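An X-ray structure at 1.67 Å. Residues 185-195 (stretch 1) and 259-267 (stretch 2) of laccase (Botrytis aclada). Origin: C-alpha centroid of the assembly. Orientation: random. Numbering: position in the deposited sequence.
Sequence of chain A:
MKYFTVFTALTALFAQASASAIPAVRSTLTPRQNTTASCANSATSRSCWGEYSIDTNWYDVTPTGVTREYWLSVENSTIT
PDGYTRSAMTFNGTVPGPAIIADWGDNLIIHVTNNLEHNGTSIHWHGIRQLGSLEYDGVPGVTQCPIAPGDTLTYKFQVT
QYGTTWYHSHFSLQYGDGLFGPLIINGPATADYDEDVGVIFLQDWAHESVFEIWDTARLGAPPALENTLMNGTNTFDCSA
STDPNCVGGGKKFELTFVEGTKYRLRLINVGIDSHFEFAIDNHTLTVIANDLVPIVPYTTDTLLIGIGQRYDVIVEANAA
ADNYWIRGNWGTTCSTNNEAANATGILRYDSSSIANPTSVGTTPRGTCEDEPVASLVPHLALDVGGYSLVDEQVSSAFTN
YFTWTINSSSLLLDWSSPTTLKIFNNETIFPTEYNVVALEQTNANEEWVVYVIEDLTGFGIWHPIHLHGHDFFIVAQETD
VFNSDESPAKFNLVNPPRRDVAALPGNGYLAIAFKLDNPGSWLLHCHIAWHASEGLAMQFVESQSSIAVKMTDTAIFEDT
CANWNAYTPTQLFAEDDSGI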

# COMPACT_ATOMS: atom_id res chain seq x y z
N ILE A 185 11.04 6.78 5.52
CA ILE A 185 11.40 7.17 6.88
C ILE A 185 12.77 6.52 7.17
O ILE A 185 12.90 5.32 7.23
CB ILE A 185 10.34 6.80 7.93
CG1 ILE A 185 8.94 7.35 7.51
CG2 ILE A 185 10.75 7.32 9.33
CD1 ILE A 185 7.76 6.49 8.09
N ASN A 186 13.78 7.37 7.32
CA ASN A 186 15.11 6.83 7.57
C ASN A 186 15.23 6.33 8.96
O ASN A 186 14.58 6.77 9.90
CB ASN A 186 16.20 7.80 7.19
CG ASN A 186 16.30 7.95 5.68
OD1 ASN A 186 16.60 7.00 4.92
ND2 ASN A 186 16.00 9.13 5.26
N GLY A 187 16.08 5.34 9.07
CA GLY A 187 16.23 4.62 10.30
C GLY A 187 17.26 3.54 10.03
O GLY A 187 17.92 3.53 8.99
N PRO A 188 17.41 2.63 10.98
CA PRO A 188 18.40 1.59 10.80
C PRO A 188 17.95 0.49 9.82
O PRO A 188 16.84 0.48 9.33
CB PRO A 188 18.55 1.03 12.20
CG PRO A 188 17.18 1.20 12.82
CD PRO A 188 16.73 2.55 12.27
N ALA A 189 18.83 -0.46 9.55
CA ALA A 189 18.53 -1.52 8.54
C ALA A 189 19.29 -2.79 8.94
O ALA A 189 20.25 -2.72 9.69
CB ALA A 189 18.95 -1.05 7.14
N THR A 190 18.88 -3.93 8.44
CA THR A 190 19.37 -5.19 8.90
C THR A 190 20.55 -5.69 8.05
O THR A 190 21.09 -6.74 8.34
CB THR A 190 18.34 -6.25 8.89
OG1 THR A 190 17.72 -6.29 7.60
CG2 THR A 190 17.30 -6.08 10.05
N ALA A 191 20.91 -4.94 7.03
CA ALA A 191 22.14 -5.19 6.28
C ALA A 191 22.74 -3.89 5.87
O ALA A 191 22.05 -2.88 5.74
CB ALA A 191 21.88 -6.11 5.03
N ASP A 192 24.04 -3.90 5.67
CA ASP A 192 24.79 -2.77 5.23
C ASP A 192 24.64 -2.54 3.74
O ASP A 192 24.37 -3.48 2.96
CB ASP A 192 26.28 -2.97 5.58
CG ASP A 192 26.55 -2.89 7.08
OD1 ASP A 192 25.74 -2.33 7.85
OD2 ASP A 192 27.61 -3.40 7.48
N TYR A 193 24.73 -1.27 3.37
CA TYR A 193 24.66 -0.84 2.03
C TYR A 193 25.27 0.51 1.91
O TYR A 193 25.41 1.27 2.89
CB TYR A 193 23.21 -0.83 1.48
CG TYR A 193 22.32 0.11 2.27
CD1 TYR A 193 21.69 -0.33 3.41
CD2 TYR A 193 22.19 1.41 1.89
CE1 TYR A 193 20.90 0.53 4.14
CE2 TYR A 193 21.38 2.31 2.59
CZ TYR A 193 20.75 1.84 3.72
OH TYR A 193 19.99 2.72 4.47
N ASP A 194 25.69 0.84 0.69
CA ASP A 194 26.36 2.07 0.45
C ASP A 194 25.50 3.19 0.05
O ASP A 194 25.72 4.33 0.48
CB ASP A 194 27.40 1.88 -0.69
CG ASP A 194 28.41 0.84 -0.34
OD1 ASP A 194 28.90 0.93 0.80
OD2 ASP A 194 28.59 -0.12 -1.11
N GLU A 195 24.56 2.91 -0.86
CA GLU A 195 23.70 3.98 -1.41
C GLU A 195 22.22 3.58 -1.41
O GLU A 195 21.87 2.47 -1.78
CB GLU A 195 24.11 4.34 -2.84
CG GLU A 195 25.55 4.82 -2.91
CD GLU A 195 25.91 5.43 -4.22
OE1 GLU A 195 24.98 5.72 -5.03
OE2 GLU A 195 27.13 5.62 -4.45
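Stretch 2 259-267: EGTKYRLRL

How does stretch 2 approach stretch 1? Glu259 stays out of reach, and Gly260, with a positive phi of 82°, turns the chain into Thr261. Water 4 donates to both Gly260 O and Asp194 OD2, at 2.7 Å each. Thr261 then lies against Asp194, its CG2 3.7 Å from Asp194 CB, while water 5 links Thr261 OG1 (2.7 Å) to Glu195 OE2 (2.9 Å).

Where do the backbones join? From Lys262 onward stretch 2 is an extended strand, and it runs parallel to the end of stretch 1. Lys262 N donates to Asp194 OD2 at 2.8 Å, nearly straight at 175°, so a side-chain carboxylate serves as the acceptor. Lys262 O in turn receives two amides, Asp194 N at 2.8 Å and Glu195 N at 3.0 Å. The aliphatic part of the lysine passes Asp192, with CD 3.8 Å from Asp192 O.

What does Tyr263 face? It pairs with Glu195 in the parallel bridge, CA to CA 4.9 Å, and both side chains lie on the same face of the sheet. Tyr263 CE1 comes within 3.7 Å of Glu195 OE1, and Tyr263 CA makes a CA-H...O contact of 3.3 Å with Glu195 O. That same carbonyl oxygen, Glu195 O, accepts Arg264 N at 2.8 Å, so the bridge is held from both sides of Tyr263, by Lys262 O and Arg264 N.

How do the arginines extend the contact beyond the bridge? Arg264 points toward stretch 1 with chi1 to chi3 all t. Its CB sits over the face of the Tyr193 ring, 3.9 Å from the centroid, and NH1 reaches on to donate to Tyr193 OH at 2.9 Å. Water 2 accepts from Arg264 NH1 at 2.8 Å and lies 2.8 Å from Gly187 O, joining the two stretches. Leu265 points away; Arg266 points toward stretch 1 again, where water 1 joins Arg266 NH1 (3.0 Å) to Ile185 O (2.6 Å). Leu267 is out of reach.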

# COMPACT_ATOMS: atom_id res chain seq x y z
N GLU A 259 30.16 -0.49 -10.17
CA GLU A 259 30.59 -1.79 -9.85
C GLU A 259 31.15 -1.84 -8.40
O GLU A 259 31.85 -0.93 -7.99
CB GLU A 259 31.66 -2.17 -10.92
CG GLU A 259 32.25 -3.46 -10.65
CD GLU A 259 31.48 -4.65 -11.12
OE1 GLU A 259 30.88 -4.66 -12.22
OE2 GLU A 259 31.52 -5.64 -10.40
N GLY A 260 30.79 -2.87 -7.66
CA GLY A 260 31.21 -3.07 -6.26
C GLY A 260 30.39 -2.32 -5.22
O GLY A 260 30.59 -2.51 -4.03
N THR A 261 29.43 -1.50 -5.65
CA THR A 261 28.63 -0.70 -4.72
C THR A 261 27.41 -1.54 -4.27
O THR A 261 26.83 -2.28 -5.08
CB THR A 261 28.16 0.59 -5.38
OG1 THR A 261 29.27 1.37 -5.85
CG2 THR A 261 27.37 1.51 -4.39
N LYS A 262 27.03 -1.43 -2.99
CA LYS A 262 25.79 -2.05 -2.52
C LYS A 262 24.68 -0.98 -2.49
O LYS A 262 24.87 0.10 -1.92
CB LYS A 262 25.96 -2.68 -1.17
CG LYS A 262 26.89 -3.90 -1.14
CD LYS A 262 27.01 -4.29 0.32
CE LYS A 262 27.85 -5.54 0.54
NZ LYS A 262 28.09 -5.69 2.02
N TYR A 263 23.56 -1.31 -3.11
CA TYR A 263 22.44 -0.39 -3.30
C TYR A 263 21.22 -0.91 -2.56
O TYR A 263 20.88 -2.06 -2.64
CB TYR A 263 22.05 -0.26 -4.74
CG TYR A 263 23.14 0.37 -5.54
CD1 TYR A 263 23.24 1.72 -5.63
CD2 TYR A 263 24.07 -0.42 -6.23
CE1 TYR A 263 24.24 2.34 -6.31
CE2 TYR A 263 25.07 0.20 -6.96
CZ TYR A 263 25.16 1.56 -7.01
OH TYR A 263 26.15 2.23 -7.74
N ARG A 264 20.58 -0.01 -1.84
CA ARG A 264 19.25 -0.27 -1.28
C ARG A 264 18.19 0.24 -2.28
O ARG A 264 18.22 1.37 -2.76
CB ARG A 264 19.11 0.47 0.04
CG ARG A 264 17.73 0.33 0.64
CD ARG A 264 17.71 1.02 1.95
NE ARG A 264 16.52 0.65 2.70
CZ ARG A 264 16.42 0.86 4.01
NH1 ARG A 264 17.43 1.39 4.72
NH2 ARG A 264 15.31 0.53 4.62
N LEU A 265 17.35 -0.67 -2.69
CA LEU A 265 16.19 -0.39 -3.58
C LEU A 265 14.94 -0.62 -2.76
O LEU A 265 14.82 -1.61 -2.08
CB LEU A 265 16.14 -1.36 -4.74
CG LEU A 265 17.19 -1.22 -5.86
CD1 LEU A 265 18.63 -1.11 -5.37
CD2 LEU A 265 16.94 -2.35 -6.90
N ARG A 266 13.96 0.24 -2.96
CA ARG A 266 12.76 0.19 -2.11
C ARG A 266 11.60 -0.04 -3.04
O ARG A 266 11.22 0.84 -3.77
CB ARG A 266 12.64 1.49 -1.35
CG ARG A 266 13.85 1.86 -0.48
CD ARG A 266 13.65 3.22 0.08
NE ARG A 266 14.67 3.70 0.97
CZ ARG A 266 14.62 3.65 2.30
NH1 ARG A 266 13.62 3.08 2.92
NH2 ARG A 266 15.62 4.16 3.02
N LEU A 267 11.12 -1.27 -3.03
CA LEU A 267 10.19 -1.74 -4.01
C LEU A 267 8.80 -1.61 -3.46
O LEU A 267 8.52 -2.06 -2.36
CB LEU A 267 10.48 -3.17 -4.37
CG LEU A 267 11.94 -3.40 -4.83
CD1 LEU A 267 12.26 -4.91 -4.91
CD2 LEU A 267 12.19 -2.68 -6.14
O HOH W 1 14.33 3.68 5.73
O HOH W 2 16.32 2.30 7.09
O HOH W 3 15.04 -0.79 7.33
O HOH W 4 30.34 -2.14 -1.34
O HOH W 5 29.23 4.05 -5.69
O HOH W 6 26.59 4.65 -7.28